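Serine/threonine-protein kinase Tel1 (Chaetomium thermophilum, PDB 6SKY) probably phosphorylates serine and threonine residues followed by glutamine, using ATP, to set off checkpoint signalling when DNA is damaged. Local coordinates at residues A[2691-2694]-A[2695-2699]; A[2722-2725]-A[2726-2730]. All coordinates share one frame; numbering follows the deposited sequence.

Contact 1: A[2691-2694]-A[2695-2699]; sequences CRKE and IANAQ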
ATOM      1  N   CYS A2691      25.770 -32.293  29.741  1.00 39.12           N
ATOM      2  CA  CYS A2691      25.700 -31.520  28.506  1.00 39.12           C
ATOM      3  C   CYS A2691      26.556 -30.266  28.594  1.00 39.12           C
ATOM      4  O   CYS A2691      27.273 -29.927  27.646  1.00 39.12           O
ATOM      5  CB  CYS A2691      24.251 -31.147  28.199  1.00 39.12           C
ATOM      6  SG  CYS A2691      23.163 -32.522  27.844  1.00 39.12           S
ATOM      7  N   ARG A2692      26.504 -29.567  29.729  1.00 38.37           N
ATOM      8  CA  ARG A2692      27.311 -28.364  29.878  1.00 38.37           C
ATOM      9  C   ARG A2692      28.793 -28.680  29.798  1.00 38.37           C
ATOM     10  O   ARG A2692      29.553 -27.956  29.151  1.00 38.37           O
ATOM     11  CB  ARG A2692      26.995 -27.666  31.196  1.00 38.37           C
ATOM     12  CG  ARG A2692      27.960 -26.562  31.508  1.00 38.37           C
ATOM     13  CD  ARG A2692      27.445 -25.611  32.551  1.00 38.37           C
ATOM     14  NE  ARG A2692      28.349 -24.473  32.689  1.00 38.37           N
ATOM     15  CZ  ARG A2692      28.085 -23.377  33.389  1.00 38.37           C
ATOM     16  NH1 ARG A2692      26.934 -23.251  34.030  1.00 38.37           N
ATOM     17  NH2 ARG A2692      28.976 -22.401  33.446  1.00 38.37           N
ATOM     18  N   LYS A2693      29.223 -29.764  30.434  1.00 42.07           N
ATOM     19  CA  LYS A2693      30.637 -30.113  30.421  1.00 42.07           C
ATOM     20  C   LYS A2693      31.090 -30.562  29.039  1.00 42.07           C
ATOM     21  O   LYS A2693      32.187 -30.206  28.597  1.00 42.07           O
ATOM     22  CB  LYS A2693      30.911 -31.195  31.454  1.00 42.07           C
ATOM     23  CG  LYS A2693      32.341 -31.642  31.522  1.00 42.07           C
ATOM     24  CD  LYS A2693      32.500 -32.701  32.587  1.00 42.07           C
ATOM     25  CE  LYS A2693      33.924 -33.216  32.665  1.00 42.07           C
ATOM     26  NZ  LYS A2693      34.047 -34.269  33.710  1.00 42.07           N
ATOM     27  N   GLU A2694      30.270 -31.350  28.343  1.00 41.89           N
ATOM     28  CA  GLU A2694      30.638 -31.766  26.996  1.00 41.89           C
ATOM     29  C   GLU A2694      30.717 -30.580  26.053  1.00 41.89           C
ATOM     30  O   GLU A2694      31.535 -30.568  25.130  1.00 41.89           O
ATOM     31  CB  GLU A2694      29.650 -32.802  26.471  1.00 41.89           C
ATOM     32  CG  GLU A2694      30.174 -34.214  26.587  1.00 41.89           C
ATOM     33  CD  GLU A2694      29.112 -35.264  26.362  1.00 41.89           C
ATOM     34  OE1 GLU A2694      28.525 -35.295  25.260  1.00 41.89           O
ATOM     35  OE2 GLU A2694      28.867 -36.061  27.292  1.00 41.89           O
ATOM     36  N   ILE A2695      29.878 -29.572  26.261  1.00 38.41           N
ATOM     37  CA  ILE A2695      29.969 -28.407  25.396  1.00 38.41           C
ATOM     38  C   ILE A2695      31.160 -27.536  25.775  1.00 38.41           C
ATOM     39  O   ILE A2695      31.798 -26.944  24.899  1.00 38.41           O
ATOM     40  CB  ILE A2695      28.643 -27.634  25.424  1.00 38.41           C
ATOM     41  CG1 ILE A2695      27.667 -28.272  24.446  1.00 38.41           C
ATOM     42  CG2 ILE A2695      28.837 -26.183  25.079  1.00 38.41           C
ATOM     43  CD1 ILE A2695      26.364 -27.564  24.365  1.00 38.41           C
ATOM     44  N   ALA A2696      31.508 -27.467  27.062  1.00 41.03           N
ATOM     45  CA  ALA A2696      32.620 -26.621  27.480  1.00 41.03           C
ATOM     46  C   ALA A2696      33.967 -27.228  27.120  1.00 41.03           C
ATOM     47  O   ALA A2696      34.934 -26.493  26.905  1.00 41.03           O
ATOM     48  CB  ALA A2696      32.554 -26.362  28.978  1.00 41.03           C
ATOM     49  N   ASN A2697      34.065 -28.553  27.056  1.00 45.84           N
ATOM     50  CA  ASN A2697      35.341 -29.158  26.698  1.00 45.84           C
ATOM     51  C   ASN A2697      35.714 -28.857  25.256  1.00 45.84           C
ATOM     52  O   ASN A2697      36.896 -28.697  24.943  1.00 45.84           O
ATOM     53  CB  ASN A2697      35.305 -30.663  26.931  1.00 45.84           C
ATOM     54  CG  ASN A2697      35.396 -31.021  28.392  1.00 45.84           C
ATOM     55  OD1 ASN A2697      35.932 -30.260  29.194  1.00 45.84           O
ATOM     56  ND2 ASN A2697      34.874 -32.185  28.750  1.00 45.84           N
ATOM     57  N   ALA A2698      34.737 -28.793  24.363  1.00 43.69           N
ATOM     58  CA  ALA A2698      35.025 -28.480  22.967  1.00 43.69           C
ATOM     59  C   ALA A2698      34.890 -26.995  22.682  1.00 43.69           C
ATOM     60  O   ALA A2698      34.293 -26.597  21.691  1.00 43.69           O
ATOM     61  CB  ALA A2698      34.111 -29.285  22.055  1.00 43.69           C
ATOM     62  N   GLN A2699      35.489 -26.157  23.518  1.00 47.15           N
ATOM     63  CA  GLN A2699      35.383 -24.719  23.345  1.00 47.15           C
ATOM     64  C   GLN A2699      36.592 -24.122  22.648  1.00 47.15           C
ATOM     65  O   GLN A2699      36.479 -23.055  22.039  1.00 47.15           O
ATOM     66  CB  GLN A2699      35.189 -24.043  24.705  1.00 47.15           C
ATOM     67  CG  GLN A2699      35.045 -22.546  24.649  1.00 47.15           C
ATOM     68  CD  GLN A2699      34.673 -21.951  25.984  1.00 47.15           C
ATOM     69  OE1 GLN A2699      33.914 -22.540  26.747  1.00 47.15           O
ATOM     70  NE2 GLN A2699      35.206 -20.774  26.275  1.00 47.15           N
TER

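Contact 2: A[2722-2725]-A[2726-2730]; sequences RYFF and MEYFP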
ATOM      1  N   ARG A2722       6.892 -28.039  27.513  1.00 30.83           N
ATOM      2  CA  ARG A2722       5.454 -28.167  27.346  1.00 30.83           C
ATOM      3  C   ARG A2722       4.774 -28.708  28.588  1.00 30.83           C
ATOM      4  O   ARG A2722       3.558 -28.570  28.722  1.00 30.83           O
ATOM      5  CB  ARG A2722       5.144 -29.068  26.167  1.00 30.83           C
ATOM      6  CG  ARG A2722       5.424 -30.501  26.423  1.00 30.83           C
ATOM      7  CD  ARG A2722       5.382 -31.269  25.145  1.00 30.83           C
ATOM      8  NE  ARG A2722       5.804 -32.646  25.326  1.00 30.83           N
ATOM      9  CZ  ARG A2722       7.067 -33.040  25.328  1.00 30.83           C
ATOM     10  NH1 ARG A2722       7.361 -34.313  25.496  1.00 30.83           N
ATOM     11  NH2 ARG A2722       8.033 -32.158  25.175  1.00 30.83           N
ATOM     12  N   TYR A2723       5.522 -29.311  29.499  1.00 28.51           N
ATOM     13  CA  TYR A2723       4.936 -29.803  30.728  1.00 28.51           C
ATOM     14  C   TYR A2723       4.762 -28.724  31.774  1.00 28.51           C
ATOM     15  O   TYR A2723       3.935 -28.898  32.666  1.00 28.51           O
ATOM     16  CB  TYR A2723       5.783 -30.924  31.297  1.00 28.51           C
ATOM     17  CG  TYR A2723       5.717 -32.167  30.468  1.00 28.51           C
ATOM     18  CD1 TYR A2723       6.784 -32.563  29.697  1.00 28.51           C
ATOM     19  CD2 TYR A2723       4.576 -32.936  30.444  1.00 28.51           C
ATOM     20  CE1 TYR A2723       6.723 -33.690  28.942  1.00 28.51           C
ATOM     21  CE2 TYR A2723       4.507 -34.063  29.690  1.00 28.51           C
ATOM     22  CZ  TYR A2723       5.581 -34.437  28.940  1.00 28.51           C
ATOM     23  OH  TYR A2723       5.511 -35.573  28.179  1.00 28.51           O
ATOM     24  N   PHE A2724       5.496 -27.615  31.690  1.00 37.14           N
ATOM     25  CA  PHE A2724       5.310 -26.556  32.672  1.00 37.14           C
ATOM     26  C   PHE A2724       3.850 -26.170  32.773  1.00 37.14           C
ATOM     27  O   PHE A2724       3.343 -25.887  33.859  1.00 37.14           O
ATOM     28  CB  PHE A2724       6.154 -25.333  32.316  1.00 37.14           C
ATOM     29  CG  PHE A2724       5.968 -24.175  33.253  1.00 37.14           C
ATOM     30  CD1 PHE A2724       6.696 -24.087  34.411  1.00 37.14           C
ATOM     31  CD2 PHE A2724       5.060 -23.180  32.974  1.00 37.14           C
ATOM     32  CE1 PHE A2724       6.522 -23.049  35.260  1.00 37.14           C
ATOM     33  CE2 PHE A2724       4.881 -22.143  33.828  1.00 37.14           C
ATOM     34  CZ  PHE A2724       5.612 -22.075  34.968  1.00 37.14           C
ATOM     35  N   PHE A2725       3.151 -26.176  31.650  1.00 37.14           N
ATOM     36  CA  PHE A2725       1.761 -25.776  31.616  1.00 37.14           C
ATOM     37  C   PHE A2725       0.826 -26.914  31.943  1.00 37.14           C
ATOM     38  O   PHE A2725      -0.268 -26.674  32.449  1.00 37.14           O
ATOM     39  CB  PHE A2725       1.427 -25.193  30.246  1.00 37.14           C
ATOM     40  CG  PHE A2725       2.259 -24.015  29.896  1.00 37.14           C
ATOM     41  CD1 PHE A2725       1.936 -22.771  30.371  1.00 37.14           C
ATOM     42  CD2 PHE A2725       3.395 -24.156  29.139  1.00 37.14           C
ATOM     43  CE1 PHE A2725       2.711 -21.700  30.083  1.00 37.14           C
ATOM     44  CE2 PHE A2725       4.170 -23.081  28.852  1.00 37.14           C
ATOM     45  CZ  PHE A2725       3.822 -21.855  29.321  1.00 37.14           C
ATOM     46  N   MET A2726       1.232 -28.149  31.692  1.00 32.96           N
ATOM     47  CA  MET A2726       0.366 -29.273  31.996  1.00 32.96           C
ATOM     48  C   MET A2726       0.389 -29.647  33.462  1.00 32.96           C
ATOM     49  O   MET A2726      -0.477 -30.401  33.903  1.00 32.96           O
ATOM     50  CB  MET A2726       0.757 -30.480  31.152  1.00 32.96           C
ATOM     51  CG  MET A2726       0.248 -30.420  29.746  1.00 32.96           C
ATOM     52  SD  MET A2726       0.992 -31.671  28.704  1.00 32.96           S
ATOM     53  CE  MET A2726       0.359 -31.184  27.107  1.00 32.96           C
ATOM     54  N   GLU A2727       1.338 -29.135  34.230  1.00 31.48           N
ATOM     55  CA  GLU A2727       1.427 -29.464  35.634  1.00 31.48           C
ATOM     56  C   GLU A2727       1.228 -28.271  36.542  1.00 31.48           C
ATOM     57  O   GLU A2727       1.261 -28.433  37.762  1.00 31.48           O
ATOM     58  CB  GLU A2727       2.768 -30.131  35.941  1.00 31.48           C
ATOM     59  CG  GLU A2727       3.908 -29.195  36.100  1.00 31.48           C
ATOM     60  CD  GLU A2727       5.215 -29.922  36.250  1.00 31.48           C
ATOM     61  OE1 GLU A2727       5.477 -30.845  35.455  1.00 31.48           O
ATOM     62  OE2 GLU A2727       5.978 -29.579  37.171  1.00 31.48           O
ATOM     63  N   TYR A2728       1.024 -27.082  35.996  1.00 29.75           N
ATOM     64  CA  TYR A2728       0.567 -25.955  36.785  1.00 29.75           C
ATOM     65  C   TYR A2728      -0.840 -25.526  36.431  1.00 29.75           C
ATOM     66  O   TYR A2728      -1.473 -24.836  37.229  1.00 29.75           O
ATOM     67  CB  TYR A2728       1.510 -24.758  36.623  1.00 29.75           C
ATOM     68  CG  TYR A2728       2.783 -24.877  37.413  1.00 29.75           C
ATOM     69  CD1 TYR A2728       2.830 -24.506  38.740  1.00 29.75           C
ATOM     70  CD2 TYR A2728       3.932 -25.367  36.836  1.00 29.75           C
ATOM     71  CE1 TYR A2728       3.980 -24.619  39.463  1.00 29.75           C
ATOM     72  CE2 TYR A2728       5.086 -25.485  37.552  1.00 29.75           C
ATOM     73  CZ  TYR A2728       5.106 -25.109  38.863  1.00 29.75           C
ATOM     74  OH  TYR A2728       6.266 -25.222  39.583  1.00 29.75           O
ATOM     75  N   PHE A2729      -1.345 -25.929  35.268  1.00 30.04           N
ATOM     76  CA  PHE A2729      -2.695 -25.590  34.830  1.00 30.04           C
ATOM     77  C   PHE A2729      -3.311 -26.822  34.190  1.00 30.04           C
ATOM     78  O   PHE A2729      -3.169 -27.049  32.986  1.00 30.04           O
ATOM     79  CB  PHE A2729      -2.685 -24.414  33.854  1.00 30.04           C
ATOM     80  CG  PHE A2729      -1.701 -23.338  34.202  1.00 30.04           C
ATOM     81  CD1 PHE A2729      -1.974 -22.421  35.190  1.00 30.04           C
ATOM     82  CD2 PHE A2729      -0.503 -23.239  33.533  1.00 30.04           C
ATOM     83  CE1 PHE A2729      -1.064 -21.443  35.503  1.00 30.04           C
ATOM     84  CE2 PHE A2729       0.404 -22.260  33.851  1.00 30.04           C
ATOM     85  CZ  PHE A2729       0.122 -21.368  34.831  1.00 30.04           C
ATOM     86  N   PRO A2730      -4.003 -27.657  34.970  1.00 33.52           N
ATOM     87  CA  PRO A2730      -4.621 -28.858  34.396  1.00 33.52           C
ATOM     88  C   PRO A2730      -5.979 -28.628  33.748  1.00 33.52           C
ATOM     89  O   PRO A2730      -6.458 -29.518  33.037  1.00 33.52           O
ATOM     90  CB  PRO A2730      -4.746 -29.792  35.604  1.00 33.52           C
ATOM     91  CG  PRO A2730      -3.934 -29.161  36.682  1.00 33.52           C
ATOM     92  CD  PRO A2730      -3.999 -27.713  36.436  1.00 33.52           C
TER

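Contact 1: A[2691-2694]-A[2695-2699]
Three successive amide groups, those of Ile2695, Ala2696 and Asn2697, donate to the carbonyl oxygens of Cys2691, Arg2692 and Lys2693, the i to i+4 pattern of an alpha helix over one turn near the C-terminal end of helix 2688-2697, with Ile2695 N to Cys2691 O at 3.0 Å. This is the helical repeat at work: the backbone bonds are regular, and the side-chain contacts across the turn are few. Lys2693 and Asn2697, one turn apart, come closest: the aliphatic CG of the lysine lies 3.8 Å from Asn2697 ND2. The lysine is fully extended, its CG anti to the backbone N (chi1 180°), which sends the ammonium end away from the turn, so the pair meets through methylene and amide rather than through charge. Asn2697 folds its amide back over the carbonyl of Lys2693, CG standing 3.3 Å from Lys2693 O. On another side, Ile2695 lays CB and CG1 along Cys2691 O, with CB at 3.5 Å. Lys2693 and Arg2692 are exposed, whereas Cys2691, Glu2694 and Ile2695 touch helix 2703-2714 at Val2713 and Tyr2710. Tyr2943, near the C terminus, adds contacts to Arg2692 and Ile2695, so the helix packs against both its successor and the chain's end.

Contact 2: A[2722-2725]-A[2726-2730]
The rings of Phe2724 and Tyr2728, one turn apart, meet obliquely, their planes inclined at 38° and their centroids 4.8 Å apart. Tyr2728 CD2 sits over one face of the phenylalanine, toward its rim, and the closest approach is 3.6 Å, from Phe2724 CE1 to Tyr2728 CE2. Phe2724 O lies at the edge of the tyrosine ring and in its plane, 3.1 Å from Tyr2728 CD2. With CG opposite the backbone N and beside the carbonyl carbon (chi1 177°), the ring of Phe2724 comes back toward Tyr2728, although its CB points away. An alanine here is likely to leave the CD2 and CE2 side of the Tyr2728 ring without its packing partner and Tyr2673 without this edge-to-face partner. Phe2725 and Phe2729 extend alongside each other in a common direction, Phe2725 CD1 3.8 Å from Phe2729 CE2. Met2726 SD approaches the Tyr2723 ring obliquely, 5.0 Å from its centroid, as a Met-aromatic contact. Phe2729 N to Phe2725 O spans 3.1 Å, while the two preceding backbone bonds are weak. Glu2727 OE1 is hydrogen-bonded to Tyr2681 OH; Arg2722 NH2 is hydrogen-bonded to Pro2719 O and forms a salt bridge with Asp2806. What results is a short, loosely bonded helical turn running into a loop of the PI3/PI4-kinase family catalytic region, with Tyr2723 buried against helices 2670-2681 and 1884-1898, Phe2725 and Phe2729 against 2732-2755, and Tyr2728 meeting His2770.

In the fold
Both contacts are local turns within the kinase region, and they follow one another in series without nesting or crossing. Reading from the N terminus, the chain leaves helix 2670-2681, enters helix 2688-2697, which carries contact 1 toward its C-terminal end, and continues into helix 2703-2714. Only then does it reach contact 2, where short helix 2722-2726 gives way to the loop that leads into helix 2732-2755. Neither contact closes a long loop. The two centres lie about 31 Å apart, with nearest atoms about 15 Å apart. Contact 1 links its helix to the following one and to the C-terminal tail, whereas contact 2 joins the kinase helices to helix 1884-1898 in the FAT region.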